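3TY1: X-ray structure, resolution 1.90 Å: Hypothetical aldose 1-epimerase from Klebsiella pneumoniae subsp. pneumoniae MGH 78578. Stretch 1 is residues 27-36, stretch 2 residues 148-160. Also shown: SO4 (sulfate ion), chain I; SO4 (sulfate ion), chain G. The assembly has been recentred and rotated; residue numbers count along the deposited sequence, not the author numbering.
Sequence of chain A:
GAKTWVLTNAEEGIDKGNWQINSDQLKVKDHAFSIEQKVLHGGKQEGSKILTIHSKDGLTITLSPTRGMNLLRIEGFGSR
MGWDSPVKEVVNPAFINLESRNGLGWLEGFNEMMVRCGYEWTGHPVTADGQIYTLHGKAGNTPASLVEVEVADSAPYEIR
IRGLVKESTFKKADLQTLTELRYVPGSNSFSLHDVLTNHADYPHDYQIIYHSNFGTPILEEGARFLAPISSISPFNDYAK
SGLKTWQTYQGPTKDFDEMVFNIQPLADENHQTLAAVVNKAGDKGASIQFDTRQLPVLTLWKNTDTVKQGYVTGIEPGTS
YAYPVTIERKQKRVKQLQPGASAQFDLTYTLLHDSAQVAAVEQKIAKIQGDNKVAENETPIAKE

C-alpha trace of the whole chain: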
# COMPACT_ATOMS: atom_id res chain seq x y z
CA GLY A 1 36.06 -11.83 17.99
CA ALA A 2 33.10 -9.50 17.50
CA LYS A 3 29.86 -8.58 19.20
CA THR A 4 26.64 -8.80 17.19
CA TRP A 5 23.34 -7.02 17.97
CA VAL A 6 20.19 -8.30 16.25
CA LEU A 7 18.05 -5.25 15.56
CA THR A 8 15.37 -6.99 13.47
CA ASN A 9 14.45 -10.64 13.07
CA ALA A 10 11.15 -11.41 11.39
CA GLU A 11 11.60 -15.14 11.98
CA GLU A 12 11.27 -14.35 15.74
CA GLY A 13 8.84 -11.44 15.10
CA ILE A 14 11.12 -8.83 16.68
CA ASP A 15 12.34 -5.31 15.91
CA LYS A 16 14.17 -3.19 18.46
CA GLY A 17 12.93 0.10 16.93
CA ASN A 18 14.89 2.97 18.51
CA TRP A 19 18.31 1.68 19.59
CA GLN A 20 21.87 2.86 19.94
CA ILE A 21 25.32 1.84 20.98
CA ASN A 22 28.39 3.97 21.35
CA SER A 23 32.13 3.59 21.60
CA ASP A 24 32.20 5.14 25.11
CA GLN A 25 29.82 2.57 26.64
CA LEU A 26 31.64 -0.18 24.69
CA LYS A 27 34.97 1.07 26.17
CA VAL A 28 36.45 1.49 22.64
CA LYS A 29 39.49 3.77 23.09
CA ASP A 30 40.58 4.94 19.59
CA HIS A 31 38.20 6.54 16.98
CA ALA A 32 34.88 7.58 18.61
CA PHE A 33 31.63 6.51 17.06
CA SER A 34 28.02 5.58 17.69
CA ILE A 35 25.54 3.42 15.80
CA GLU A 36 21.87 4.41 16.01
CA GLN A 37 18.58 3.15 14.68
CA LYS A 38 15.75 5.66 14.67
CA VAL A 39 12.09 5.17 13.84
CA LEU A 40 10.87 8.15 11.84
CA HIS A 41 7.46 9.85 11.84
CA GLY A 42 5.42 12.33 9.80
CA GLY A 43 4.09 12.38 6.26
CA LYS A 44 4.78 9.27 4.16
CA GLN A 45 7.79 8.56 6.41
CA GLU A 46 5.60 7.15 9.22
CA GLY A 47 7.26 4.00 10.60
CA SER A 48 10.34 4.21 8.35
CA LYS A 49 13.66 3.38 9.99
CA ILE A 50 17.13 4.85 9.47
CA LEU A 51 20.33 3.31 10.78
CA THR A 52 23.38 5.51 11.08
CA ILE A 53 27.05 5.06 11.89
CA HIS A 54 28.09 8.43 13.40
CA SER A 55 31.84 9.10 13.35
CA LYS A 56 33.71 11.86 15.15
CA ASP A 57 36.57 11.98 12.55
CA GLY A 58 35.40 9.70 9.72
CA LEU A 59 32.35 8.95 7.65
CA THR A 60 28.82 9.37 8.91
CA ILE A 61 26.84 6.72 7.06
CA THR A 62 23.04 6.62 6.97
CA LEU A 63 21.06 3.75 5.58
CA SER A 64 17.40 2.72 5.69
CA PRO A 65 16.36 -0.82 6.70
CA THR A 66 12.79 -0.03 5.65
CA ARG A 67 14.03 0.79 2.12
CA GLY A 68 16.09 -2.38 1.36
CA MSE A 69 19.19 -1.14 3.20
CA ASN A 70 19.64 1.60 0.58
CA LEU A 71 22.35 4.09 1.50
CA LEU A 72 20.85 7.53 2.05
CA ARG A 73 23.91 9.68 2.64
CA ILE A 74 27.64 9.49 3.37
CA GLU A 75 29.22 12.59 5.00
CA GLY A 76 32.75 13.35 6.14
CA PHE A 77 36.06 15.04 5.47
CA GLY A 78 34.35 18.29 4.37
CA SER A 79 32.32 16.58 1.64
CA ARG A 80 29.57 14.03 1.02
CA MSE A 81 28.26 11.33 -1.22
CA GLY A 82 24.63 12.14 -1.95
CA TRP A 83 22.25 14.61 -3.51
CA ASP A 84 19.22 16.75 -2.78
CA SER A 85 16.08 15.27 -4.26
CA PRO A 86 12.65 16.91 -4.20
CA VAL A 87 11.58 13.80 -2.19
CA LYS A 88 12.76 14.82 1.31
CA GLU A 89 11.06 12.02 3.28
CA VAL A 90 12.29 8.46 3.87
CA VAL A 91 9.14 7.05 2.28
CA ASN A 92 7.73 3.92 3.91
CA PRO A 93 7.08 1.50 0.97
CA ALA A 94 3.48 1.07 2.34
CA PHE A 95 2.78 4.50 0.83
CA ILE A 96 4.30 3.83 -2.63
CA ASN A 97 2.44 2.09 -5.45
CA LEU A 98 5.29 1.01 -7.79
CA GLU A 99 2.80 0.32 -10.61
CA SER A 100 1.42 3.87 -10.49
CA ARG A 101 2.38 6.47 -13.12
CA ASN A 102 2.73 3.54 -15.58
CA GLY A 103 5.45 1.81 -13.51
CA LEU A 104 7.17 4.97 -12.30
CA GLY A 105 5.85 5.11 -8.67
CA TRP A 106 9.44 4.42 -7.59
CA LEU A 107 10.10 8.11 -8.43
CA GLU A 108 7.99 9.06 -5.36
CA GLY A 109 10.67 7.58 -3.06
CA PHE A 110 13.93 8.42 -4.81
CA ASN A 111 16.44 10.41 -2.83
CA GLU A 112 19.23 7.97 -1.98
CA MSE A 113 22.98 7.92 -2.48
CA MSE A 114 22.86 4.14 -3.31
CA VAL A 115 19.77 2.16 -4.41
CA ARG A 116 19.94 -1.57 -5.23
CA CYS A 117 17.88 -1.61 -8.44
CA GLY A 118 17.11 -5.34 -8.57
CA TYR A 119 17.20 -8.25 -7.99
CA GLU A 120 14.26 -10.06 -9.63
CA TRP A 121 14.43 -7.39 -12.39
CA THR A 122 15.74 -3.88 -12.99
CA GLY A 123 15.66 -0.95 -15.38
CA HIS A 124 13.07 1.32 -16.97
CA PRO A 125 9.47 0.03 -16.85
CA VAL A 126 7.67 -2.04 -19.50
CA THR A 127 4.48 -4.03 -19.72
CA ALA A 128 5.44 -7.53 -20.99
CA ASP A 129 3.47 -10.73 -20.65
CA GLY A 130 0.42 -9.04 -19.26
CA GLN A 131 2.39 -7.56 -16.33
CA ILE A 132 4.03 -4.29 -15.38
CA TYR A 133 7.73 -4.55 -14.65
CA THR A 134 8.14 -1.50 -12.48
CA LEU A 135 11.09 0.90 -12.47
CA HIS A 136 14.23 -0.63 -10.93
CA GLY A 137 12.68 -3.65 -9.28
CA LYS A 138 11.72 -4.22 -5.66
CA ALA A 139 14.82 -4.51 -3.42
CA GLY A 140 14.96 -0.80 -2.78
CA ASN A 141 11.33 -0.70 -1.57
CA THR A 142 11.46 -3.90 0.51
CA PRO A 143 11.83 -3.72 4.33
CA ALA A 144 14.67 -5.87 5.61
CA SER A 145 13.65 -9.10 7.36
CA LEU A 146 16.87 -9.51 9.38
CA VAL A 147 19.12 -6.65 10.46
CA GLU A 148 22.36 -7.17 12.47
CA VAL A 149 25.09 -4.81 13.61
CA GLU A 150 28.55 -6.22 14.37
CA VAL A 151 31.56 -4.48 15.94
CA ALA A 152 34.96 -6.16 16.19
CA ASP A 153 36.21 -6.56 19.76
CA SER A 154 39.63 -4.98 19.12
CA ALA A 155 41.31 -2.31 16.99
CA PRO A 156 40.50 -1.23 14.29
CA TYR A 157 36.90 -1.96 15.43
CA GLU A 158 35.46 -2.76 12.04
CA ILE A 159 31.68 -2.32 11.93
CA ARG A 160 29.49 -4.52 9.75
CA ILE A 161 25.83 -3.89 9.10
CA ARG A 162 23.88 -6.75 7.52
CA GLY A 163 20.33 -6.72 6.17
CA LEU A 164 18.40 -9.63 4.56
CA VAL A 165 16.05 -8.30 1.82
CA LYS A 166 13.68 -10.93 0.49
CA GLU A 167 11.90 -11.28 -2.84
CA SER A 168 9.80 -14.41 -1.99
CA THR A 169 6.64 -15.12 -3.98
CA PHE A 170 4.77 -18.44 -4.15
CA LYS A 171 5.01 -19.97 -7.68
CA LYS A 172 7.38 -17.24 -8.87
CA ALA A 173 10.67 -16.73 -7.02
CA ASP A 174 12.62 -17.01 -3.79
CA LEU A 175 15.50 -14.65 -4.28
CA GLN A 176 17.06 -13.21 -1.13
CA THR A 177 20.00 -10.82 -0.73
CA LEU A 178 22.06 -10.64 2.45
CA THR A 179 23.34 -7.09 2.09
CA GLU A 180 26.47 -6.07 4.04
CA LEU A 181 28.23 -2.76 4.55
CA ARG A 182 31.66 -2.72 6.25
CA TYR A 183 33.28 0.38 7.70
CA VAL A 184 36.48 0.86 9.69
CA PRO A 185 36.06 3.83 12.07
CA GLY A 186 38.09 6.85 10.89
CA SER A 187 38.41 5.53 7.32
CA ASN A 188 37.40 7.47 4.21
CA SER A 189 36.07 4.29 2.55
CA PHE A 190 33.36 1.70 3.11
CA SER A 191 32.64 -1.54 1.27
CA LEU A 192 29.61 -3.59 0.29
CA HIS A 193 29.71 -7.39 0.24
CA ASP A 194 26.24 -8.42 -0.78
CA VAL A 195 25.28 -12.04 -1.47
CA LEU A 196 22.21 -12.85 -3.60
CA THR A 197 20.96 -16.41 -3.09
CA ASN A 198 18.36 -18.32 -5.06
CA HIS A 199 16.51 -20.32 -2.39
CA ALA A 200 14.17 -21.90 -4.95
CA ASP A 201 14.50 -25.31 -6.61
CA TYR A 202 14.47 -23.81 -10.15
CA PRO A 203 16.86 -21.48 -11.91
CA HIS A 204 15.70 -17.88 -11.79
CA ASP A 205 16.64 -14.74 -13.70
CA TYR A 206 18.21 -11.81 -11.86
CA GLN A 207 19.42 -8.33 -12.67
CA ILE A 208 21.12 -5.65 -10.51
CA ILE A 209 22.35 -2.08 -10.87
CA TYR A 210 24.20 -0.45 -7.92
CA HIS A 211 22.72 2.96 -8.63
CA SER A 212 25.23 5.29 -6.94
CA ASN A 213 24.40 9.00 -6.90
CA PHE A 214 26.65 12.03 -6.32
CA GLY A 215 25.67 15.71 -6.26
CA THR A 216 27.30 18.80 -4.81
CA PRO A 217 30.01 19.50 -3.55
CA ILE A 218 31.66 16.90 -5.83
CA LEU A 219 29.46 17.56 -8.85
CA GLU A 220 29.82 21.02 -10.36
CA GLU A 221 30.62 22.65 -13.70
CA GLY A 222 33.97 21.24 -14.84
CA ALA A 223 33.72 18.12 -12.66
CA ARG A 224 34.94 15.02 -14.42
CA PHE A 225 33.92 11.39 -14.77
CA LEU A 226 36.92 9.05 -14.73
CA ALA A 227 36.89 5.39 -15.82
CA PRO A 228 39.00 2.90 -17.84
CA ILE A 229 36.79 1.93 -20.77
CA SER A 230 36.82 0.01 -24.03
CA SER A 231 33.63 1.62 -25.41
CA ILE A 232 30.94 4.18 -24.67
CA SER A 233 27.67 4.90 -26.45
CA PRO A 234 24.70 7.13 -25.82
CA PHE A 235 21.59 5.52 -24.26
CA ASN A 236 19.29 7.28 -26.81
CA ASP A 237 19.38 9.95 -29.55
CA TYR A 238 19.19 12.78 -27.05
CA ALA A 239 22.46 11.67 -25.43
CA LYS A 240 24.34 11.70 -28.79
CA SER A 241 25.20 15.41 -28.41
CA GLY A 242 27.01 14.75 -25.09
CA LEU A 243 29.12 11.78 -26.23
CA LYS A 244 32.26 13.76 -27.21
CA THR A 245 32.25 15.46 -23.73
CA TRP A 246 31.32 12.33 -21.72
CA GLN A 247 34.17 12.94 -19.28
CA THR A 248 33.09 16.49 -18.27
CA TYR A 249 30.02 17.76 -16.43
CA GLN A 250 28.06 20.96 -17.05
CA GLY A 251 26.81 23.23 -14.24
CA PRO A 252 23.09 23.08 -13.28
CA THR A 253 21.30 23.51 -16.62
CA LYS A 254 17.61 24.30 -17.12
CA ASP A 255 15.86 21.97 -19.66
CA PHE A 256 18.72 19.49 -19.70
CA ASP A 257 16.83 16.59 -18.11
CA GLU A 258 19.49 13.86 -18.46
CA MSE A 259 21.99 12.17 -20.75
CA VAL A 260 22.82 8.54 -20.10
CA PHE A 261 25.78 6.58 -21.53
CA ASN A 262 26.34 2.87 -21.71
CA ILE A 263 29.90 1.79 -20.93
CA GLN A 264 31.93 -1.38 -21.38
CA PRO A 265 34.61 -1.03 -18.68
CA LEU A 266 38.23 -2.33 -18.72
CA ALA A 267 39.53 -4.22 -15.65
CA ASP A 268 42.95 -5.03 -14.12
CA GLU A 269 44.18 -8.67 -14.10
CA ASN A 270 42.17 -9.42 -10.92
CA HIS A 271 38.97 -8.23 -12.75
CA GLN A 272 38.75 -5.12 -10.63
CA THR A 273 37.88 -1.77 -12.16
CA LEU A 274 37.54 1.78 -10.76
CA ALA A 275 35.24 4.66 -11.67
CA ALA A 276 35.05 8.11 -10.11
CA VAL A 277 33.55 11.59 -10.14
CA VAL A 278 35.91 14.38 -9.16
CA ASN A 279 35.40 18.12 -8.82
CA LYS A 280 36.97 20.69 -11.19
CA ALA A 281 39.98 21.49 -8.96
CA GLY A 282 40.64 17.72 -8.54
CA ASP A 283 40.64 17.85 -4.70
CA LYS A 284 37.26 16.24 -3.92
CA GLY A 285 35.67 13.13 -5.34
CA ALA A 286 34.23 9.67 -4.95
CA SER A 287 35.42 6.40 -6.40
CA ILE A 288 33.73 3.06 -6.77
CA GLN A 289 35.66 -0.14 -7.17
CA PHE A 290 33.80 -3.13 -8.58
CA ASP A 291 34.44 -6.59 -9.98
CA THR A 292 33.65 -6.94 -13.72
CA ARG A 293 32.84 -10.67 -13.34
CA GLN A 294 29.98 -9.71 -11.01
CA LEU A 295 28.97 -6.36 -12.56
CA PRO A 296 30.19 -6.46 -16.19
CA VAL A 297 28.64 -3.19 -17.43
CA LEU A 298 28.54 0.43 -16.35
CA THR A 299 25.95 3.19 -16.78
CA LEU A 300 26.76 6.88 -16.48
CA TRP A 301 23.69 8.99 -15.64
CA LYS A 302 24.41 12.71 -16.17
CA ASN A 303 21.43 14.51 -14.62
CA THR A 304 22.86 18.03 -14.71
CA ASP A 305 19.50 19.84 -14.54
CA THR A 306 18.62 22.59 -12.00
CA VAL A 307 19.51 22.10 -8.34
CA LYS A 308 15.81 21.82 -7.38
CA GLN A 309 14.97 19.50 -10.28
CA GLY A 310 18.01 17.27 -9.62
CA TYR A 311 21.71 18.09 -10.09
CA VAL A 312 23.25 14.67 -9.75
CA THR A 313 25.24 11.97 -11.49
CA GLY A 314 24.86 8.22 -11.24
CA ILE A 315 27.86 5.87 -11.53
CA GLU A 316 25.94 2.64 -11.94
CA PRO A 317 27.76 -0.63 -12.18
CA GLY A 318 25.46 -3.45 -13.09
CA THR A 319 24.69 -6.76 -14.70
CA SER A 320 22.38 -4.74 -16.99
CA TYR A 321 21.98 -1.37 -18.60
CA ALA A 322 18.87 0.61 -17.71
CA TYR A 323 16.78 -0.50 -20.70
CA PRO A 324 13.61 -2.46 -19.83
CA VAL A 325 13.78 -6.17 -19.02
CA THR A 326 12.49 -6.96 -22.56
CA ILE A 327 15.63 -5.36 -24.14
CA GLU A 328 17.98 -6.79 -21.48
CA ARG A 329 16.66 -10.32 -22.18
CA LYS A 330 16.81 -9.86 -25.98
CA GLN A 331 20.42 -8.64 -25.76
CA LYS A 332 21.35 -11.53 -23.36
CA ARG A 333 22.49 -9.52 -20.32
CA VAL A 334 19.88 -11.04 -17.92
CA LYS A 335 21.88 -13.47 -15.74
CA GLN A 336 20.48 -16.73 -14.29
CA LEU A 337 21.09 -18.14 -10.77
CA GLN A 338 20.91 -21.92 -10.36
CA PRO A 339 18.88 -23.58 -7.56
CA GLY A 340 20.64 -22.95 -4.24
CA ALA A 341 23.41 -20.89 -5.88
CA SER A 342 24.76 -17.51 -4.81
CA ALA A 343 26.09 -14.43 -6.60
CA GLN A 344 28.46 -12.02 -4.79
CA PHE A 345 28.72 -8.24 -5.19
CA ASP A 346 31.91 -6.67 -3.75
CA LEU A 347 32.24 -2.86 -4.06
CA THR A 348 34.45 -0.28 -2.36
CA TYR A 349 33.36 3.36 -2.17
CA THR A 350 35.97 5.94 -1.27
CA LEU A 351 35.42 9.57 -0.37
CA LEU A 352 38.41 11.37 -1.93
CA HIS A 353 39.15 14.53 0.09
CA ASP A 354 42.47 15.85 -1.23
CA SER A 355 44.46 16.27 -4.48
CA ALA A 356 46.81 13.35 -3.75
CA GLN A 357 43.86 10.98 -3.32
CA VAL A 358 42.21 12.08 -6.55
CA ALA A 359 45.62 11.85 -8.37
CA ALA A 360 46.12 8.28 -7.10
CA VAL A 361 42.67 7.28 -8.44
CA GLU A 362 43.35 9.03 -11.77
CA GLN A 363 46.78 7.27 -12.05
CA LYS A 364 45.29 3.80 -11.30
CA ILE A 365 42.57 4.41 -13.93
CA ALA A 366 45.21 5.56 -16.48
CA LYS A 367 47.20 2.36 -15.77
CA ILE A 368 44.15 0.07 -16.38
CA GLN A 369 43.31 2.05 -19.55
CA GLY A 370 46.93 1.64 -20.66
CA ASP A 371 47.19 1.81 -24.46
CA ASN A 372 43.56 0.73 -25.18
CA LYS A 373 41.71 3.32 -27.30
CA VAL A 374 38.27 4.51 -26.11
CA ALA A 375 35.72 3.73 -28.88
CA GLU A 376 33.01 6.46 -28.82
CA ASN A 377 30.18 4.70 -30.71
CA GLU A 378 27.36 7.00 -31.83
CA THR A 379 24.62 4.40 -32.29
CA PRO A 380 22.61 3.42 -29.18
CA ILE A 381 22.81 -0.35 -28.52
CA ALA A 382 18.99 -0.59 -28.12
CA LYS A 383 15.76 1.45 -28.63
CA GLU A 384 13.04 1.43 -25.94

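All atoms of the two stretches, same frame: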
# COMPACT_ATOMS: atom_id res chain seq x y z
N LYS A 27 33.59 0.89 25.75
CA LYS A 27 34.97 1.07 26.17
C LYS A 27 35.98 0.93 25.02
O LYS A 27 37.09 0.43 25.21
CB LYS A 27 35.28 0.17 27.39
CG LYS A 27 34.21 0.34 28.48
CD LYS A 27 34.67 0.04 29.89
CE LYS A 27 33.54 0.36 30.90
NZ LYS A 27 33.90 0.08 32.32
N VAL A 28 35.59 1.41 23.83
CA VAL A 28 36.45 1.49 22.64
C VAL A 28 37.25 2.78 22.77
O VAL A 28 36.67 3.86 22.95
CB VAL A 28 35.62 1.47 21.35
CG1 VAL A 28 36.45 1.97 20.13
CG2 VAL A 28 35.03 0.08 21.14
N LYS A 29 38.58 2.68 22.68
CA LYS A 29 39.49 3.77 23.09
C LYS A 29 40.13 4.66 21.98
O LYS A 29 40.79 5.69 22.31
CB LYS A 29 40.62 3.15 23.94
CG LYS A 29 40.15 2.32 25.16
CD LYS A 29 39.89 3.19 26.39
CE LYS A 29 41.17 3.45 27.14
NZ LYS A 29 41.06 4.58 28.08
N ASP A 30 39.94 4.28 20.72
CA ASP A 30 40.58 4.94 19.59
C ASP A 30 39.49 5.86 18.94
O ASP A 30 38.95 6.69 19.63
CB ASP A 30 41.14 3.88 18.63
CG ASP A 30 42.08 2.89 19.33
OD1 ASP A 30 42.77 3.27 20.31
OD2 ASP A 30 42.14 1.73 18.89
N HIS A 31 39.13 5.66 17.67
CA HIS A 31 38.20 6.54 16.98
C HIS A 31 36.80 6.41 17.58
O HIS A 31 36.29 5.28 17.66
CB HIS A 31 38.15 6.19 15.50
CG HIS A 31 39.40 6.55 14.74
ND1 HIS A 31 39.61 7.82 14.24
CD2 HIS A 31 40.47 5.81 14.36
CE1 HIS A 31 40.77 7.85 13.61
NE2 HIS A 31 41.31 6.65 13.66
N ALA A 32 36.21 7.55 18.01
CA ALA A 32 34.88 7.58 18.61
C ALA A 32 33.80 7.41 17.57
O ALA A 32 33.86 7.99 16.49
CB ALA A 32 34.64 8.86 19.36
N PHE A 33 32.75 6.70 17.94
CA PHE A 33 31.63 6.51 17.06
C PHE A 33 30.38 6.07 17.83
O PHE A 33 30.43 5.67 19.00
CB PHE A 33 31.96 5.46 15.98
CG PHE A 33 32.19 4.08 16.51
CD1 PHE A 33 31.10 3.19 16.67
CD2 PHE A 33 33.45 3.64 16.82
CE1 PHE A 33 31.31 1.91 17.15
CE2 PHE A 33 33.66 2.32 17.29
CZ PHE A 33 32.58 1.48 17.46
N SER A 34 29.26 6.15 17.16
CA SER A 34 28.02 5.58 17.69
C SER A 34 27.27 5.00 16.52
O SER A 34 27.55 5.34 15.36
CB SER A 34 27.19 6.63 18.40
OG SER A 34 26.69 7.57 17.48
N ILE A 35 26.38 4.05 16.81
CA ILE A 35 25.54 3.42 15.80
C ILE A 35 24.12 3.54 16.36
O ILE A 35 23.87 3.14 17.51
CB ILE A 35 25.90 1.92 15.52
CG1 ILE A 35 27.41 1.81 15.22
CG2 ILE A 35 25.06 1.39 14.36
CD1 ILE A 35 27.96 0.37 15.19
N GLU A 36 23.23 4.12 15.57
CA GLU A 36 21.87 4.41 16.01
C GLU A 36 20.82 4.08 14.97
O GLU A 36 20.93 4.48 13.79
CB GLU A 36 21.74 5.91 16.38
CG GLU A 36 20.35 6.24 16.94
CD GLU A 36 20.18 7.70 17.42
OE1 GLU A 36 21.10 8.51 17.25
OE2 GLU A 36 19.09 8.00 17.95
N GLU A 148 21.34 -6.97 11.43
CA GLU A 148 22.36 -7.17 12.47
C GLU A 148 23.46 -6.14 12.35
O GLU A 148 23.84 -5.77 11.23
CB GLU A 148 23.04 -8.54 12.35
CG GLU A 148 22.09 -9.70 12.56
CD GLU A 148 22.73 -11.09 12.35
OE1 GLU A 148 23.79 -11.21 11.72
OE2 GLU A 148 22.14 -12.08 12.83
N VAL A 149 23.96 -5.72 13.50
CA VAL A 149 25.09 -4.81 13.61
C VAL A 149 26.20 -5.56 14.35
O VAL A 149 25.98 -6.13 15.42
CB VAL A 149 24.71 -3.53 14.39
CG1 VAL A 149 25.96 -2.68 14.66
CG2 VAL A 149 23.64 -2.75 13.64
N GLU A 150 27.40 -5.51 13.80
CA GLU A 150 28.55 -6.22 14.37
C GLU A 150 29.69 -5.22 14.55
O GLU A 150 29.93 -4.39 13.66
CB GLU A 150 28.96 -7.37 13.45
CG GLU A 150 30.27 -8.12 13.79
CD GLU A 150 30.75 -9.03 12.64
OE1 GLU A 150 29.92 -9.79 12.08
OE2 GLU A 150 31.95 -8.96 12.28
N VAL A 151 30.38 -5.32 15.67
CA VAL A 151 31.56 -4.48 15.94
C VAL A 151 32.66 -5.40 16.45
O VAL A 151 32.45 -6.16 17.39
CB VAL A 151 31.27 -3.37 16.97
CG1 VAL A 151 32.55 -2.48 17.20
CG2 VAL A 151 30.08 -2.51 16.48
N ALA A 152 33.80 -5.37 15.77
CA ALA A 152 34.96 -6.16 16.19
C ALA A 152 35.37 -5.78 17.61
O ALA A 152 35.26 -4.62 18.02
CB ALA A 152 36.14 -5.95 15.23
N ASP A 153 35.86 -6.78 18.34
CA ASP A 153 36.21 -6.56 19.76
C ASP A 153 37.55 -5.88 20.01
O ASP A 153 37.88 -5.59 21.17
CB ASP A 153 36.10 -7.87 20.58
CG ASP A 153 37.10 -8.94 20.19
OD1 ASP A 153 38.15 -8.70 19.51
OD2 ASP A 153 36.80 -10.09 20.61
N SER A 154 38.34 -5.64 18.95
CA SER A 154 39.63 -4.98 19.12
C SER A 154 39.93 -4.11 17.91
O SER A 154 39.24 -4.23 16.89
CB SER A 154 40.72 -6.02 19.40
OG SER A 154 40.99 -6.80 18.23
N ALA A 155 40.90 -3.23 18.04
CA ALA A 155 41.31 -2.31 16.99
C ALA A 155 41.56 -3.07 15.69
O ALA A 155 42.18 -4.13 15.73
CB ALA A 155 42.52 -1.54 17.39
N PRO A 156 41.12 -2.53 14.55
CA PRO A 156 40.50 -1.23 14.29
C PRO A 156 38.99 -1.15 14.42
O PRO A 156 38.40 -0.19 13.94
CB PRO A 156 40.96 -0.93 12.83
CG PRO A 156 40.92 -2.27 12.19
CD PRO A 156 41.43 -3.22 13.26
N TYR A 157 38.34 -2.10 15.12
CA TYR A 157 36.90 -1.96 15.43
C TYR A 157 36.00 -1.85 14.22
O TYR A 157 35.08 -1.03 14.17
CB TYR A 157 36.65 -0.78 16.41
CG TYR A 157 37.42 -0.92 17.70
CD1 TYR A 157 37.05 -1.86 18.66
CD2 TYR A 157 38.54 -0.12 17.97
CE1 TYR A 157 37.75 -1.97 19.87
CE2 TYR A 157 39.24 -0.23 19.15
CZ TYR A 157 38.86 -1.15 20.09
OH TYR A 157 39.58 -1.23 21.27
N GLU A 158 36.27 -2.71 13.24
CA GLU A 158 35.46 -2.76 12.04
C GLU A 158 33.98 -3.03 12.40
O GLU A 158 33.68 -3.90 13.18
CB GLU A 158 35.96 -3.86 11.11
CG GLU A 158 35.27 -3.87 9.76
CD GLU A 158 35.67 -5.05 8.85
OE1 GLU A 158 36.09 -6.09 9.35
OE2 GLU A 158 35.48 -4.97 7.64
N ILE A 159 33.10 -2.25 11.77
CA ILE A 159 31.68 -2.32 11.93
C ILE A 159 31.12 -2.99 10.67
O ILE A 159 31.54 -2.66 9.57
CB ILE A 159 31.08 -0.92 12.05
CG1 ILE A 159 31.68 -0.19 13.29
CG2 ILE A 159 29.49 -0.96 12.09
CD1 ILE A 159 31.37 1.36 13.26
N ARG A 160 30.20 -3.93 10.86
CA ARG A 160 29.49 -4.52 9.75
C ARG A 160 28.01 -4.41 10.02
O ARG A 160 27.54 -4.70 11.13
CB ARG A 160 29.88 -5.99 9.56
CG ARG A 160 31.35 -6.16 9.34
CD ARG A 160 31.73 -7.56 8.91
NE ARG A 160 33.18 -7.65 8.74
CZ ARG A 160 33.83 -8.71 8.26
NH1 ARG A 160 33.19 -9.80 7.91
NH2 ARG A 160 35.16 -8.66 8.13
S SO4 I . 35.92 -11.86 6.17
O1 SO4 I . 36.77 -10.68 5.96
O2 SO4 I . 36.67 -13.04 5.77
O3 SO4 I . 35.61 -11.98 7.58
O4 SO4 I . 34.74 -11.83 5.32
S SO4 G . 42.73 6.86 29.58
O1 SO4 G . 42.79 8.24 30.07
O2 SO4 G . 43.96 6.17 29.99
O3 SO4 G . 41.56 6.21 30.16
O4 SO4 G . 42.61 6.81 28.12

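What holds together two segments that lie more than a hundred residues apart in sequence? Packing of side chains does, since no hydrogen bond or salt bridge crosses between them. Strands 33-36 and 148-152 run nearly antiparallel, at 165°, but their axes come no closer than 10.1 Å, a spacing filled by side chains.

Which residues fill that space? Phe-33 and Ile-35 point toward the other stretch, while Ser-34 between them points away, the usual alternation of a strand. Ile-35 CD1 lies 3.7 Å from Val-149 CG1, 3.8 Å from Val-151 CG2 and 3.7 Å from Ile-159 CG2, so one methyl touches three branched aliphatic residues. All are buried, where apolar side chains leave no polar group unsatisfied.

How do the aromatic rings take part? Each offers a face to a methyl. Ile-159 CD1 sits 4.1 Å from the centroid of the Phe-33 ring, and Val-28 CG1 sits 3.7 Å from that of Tyr-157, only 12° off the normal. Tyr-157 has the largest covered area, 86 Å².

What happens at the exposed end? Asp-30 OD2 approaches the Tyr-157 ring edge, 3.5 Å from CE2, and lies 3.6 Å from Ala-155 CB. These are contacts without a hydrogen bond, and the carboxylate's exposed position suits its charge.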